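Local coordinates for protein annexin A8 (Homo sapiens, PDB 1W3W) that binds calcium and, in a calcium-dependent manner, phospholipids, and acts as an anticoagulant by indirectly inhibiting the thromboplastin-specific complex of the coagulation cascade, at residues 238-241 with 242-246. Numbering follows the deposited sequence.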
# COMPACT_ATOMS: atom_id res chain seq x y z
N GLY A 238 -4.97 -13.75 -14.23
CA GLY A 238 -3.82 -12.87 -14.28
C GLY A 238 -3.98 -11.59 -13.47
O GLY A 238 -4.55 -11.59 -12.38
N SER A 239 -3.46 -10.50 -14.02
CA SER A 239 -3.47 -9.21 -13.35
C SER A 239 -4.87 -8.65 -13.17
O SER A 239 -5.15 -8.04 -12.14
CB SER A 239 -2.61 -8.21 -14.12
OG SER A 239 -1.25 -8.43 -13.78
N LEU A 240 -5.75 -8.84 -14.15
CA LEU A 240 -7.13 -8.37 -14.04
C LEU A 240 -7.83 -9.04 -12.84
O LEU A 240 -8.50 -8.37 -12.07
CB LEU A 240 -7.92 -8.61 -15.34
CG LEU A 240 -9.36 -8.07 -15.32
CD1 LEU A 240 -9.36 -6.55 -15.20
CD2 LEU A 240 -10.14 -8.50 -16.56
N GLU A 241 -7.64 -10.35 -12.69
CA GLU A 241 -8.16 -11.09 -11.54
C GLU A 241 -7.65 -10.52 -10.21
O GLU A 241 -8.44 -10.28 -9.28
CB GLU A 241 -7.79 -12.58 -11.64
CG GLU A 241 -8.39 -13.45 -10.52
CD GLU A 241 -7.81 -14.86 -10.45
OE1 GLU A 241 -7.07 -15.26 -11.37
OE2 GLU A 241 -8.09 -15.58 -9.46
N GLU A 242 -6.34 -10.31 -10.13
CA GLU A 242 -5.70 -9.75 -8.93
C GLU A 242 -6.32 -8.40 -8.58
O GLU A 242 -6.65 -8.16 -7.41
CB GLU A 242 -4.18 -9.58 -9.15
CG GLU A 242 -3.37 -9.26 -7.89
CD GLU A 242 -1.87 -9.16 -8.16
OE1 GLU A 242 -1.13 -8.52 -7.36
OE2 GLU A 242 -1.40 -9.72 -9.18
N ALA A 243 -6.51 -7.56 -9.58
CA ALA A 243 -7.05 -6.22 -9.40
C ALA A 243 -8.49 -6.25 -8.89
O ALA A 243 -8.82 -5.53 -7.95
CB ALA A 243 -6.98 -5.44 -10.71
N MET A 244 -9.33 -7.09 -9.51
CA MET A 244 -10.73 -7.25 -9.07
C MET A 244 -10.86 -7.79 -7.66
O MET A 244 -11.59 -7.23 -6.85
CB MET A 244 -11.53 -8.13 -10.04
CG MET A 244 -11.90 -7.38 -11.29
SD MET A 244 -12.88 -8.32 -12.48
CE MET A 244 -13.02 -7.07 -13.65
N LEU A 245 -10.15 -8.87 -7.36
CA LEU A 245 -10.15 -9.44 -6.02
C LEU A 245 -9.64 -8.44 -4.97
O LEU A 245 -10.10 -8.45 -3.84
CB LEU A 245 -9.32 -10.73 -5.97
CG LEU A 245 -9.90 -11.97 -6.66
CD1 LEU A 245 -8.84 -13.07 -6.77
CD2 LEU A 245 -11.14 -12.48 -5.93
N THR A 246 -8.69 -7.59 -5.35
CA THR A 246 -8.13 -6.60 -4.44
C THR A 246 -9.20 -5.56 -4.11
O THR A 246 -9.38 -5.21 -2.95
CB THR A 246 -6.91 -5.92 -5.05
OG1 THR A 246 -5.87 -6.88 -5.20
CG2 THR A 246 -6.33 -4.91 -4.11
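L240 and M244, one helical turn apart, make an apolar side-chain contact: the L240 methyl CD1 lies 4.0 Å from the M244 terminal methyl CE. L240 places CG anti to its own N (chi1 -177°), whereas M244 sets CG beside its N and then runs extended, and the two chains converge at their ends. One residue further along the helix, E241 and L245 run alongside each other in the same direction; CG and the carboxylate oxygen OE2 of E241 are each 3.8 Å from CD1 of L245.

N of E242 donates to O of G238 at 3.1 Å, and the same pattern, N of residue i+4 to O of residue i, continues through N of L245 on O of E241 at 2.9 Å, with N-H...O angles of 157° or more, to N of T246 on O of E242 at 3.0 Å. From the opposite face of its carbonyl plane, O of E242 also accepts OG1 of T246 at 2.7 Å, which gives the hydroxyl of the buried T246 an acceptor within its own helix.

M244 packs on F201 and I202 of helix 198-207, and A243 on I117 of helix 113-122. The arrangement forms the first turns of helix 238-252; residues 238-246 fall in the predicted third repeat of the all-helical annexin fold.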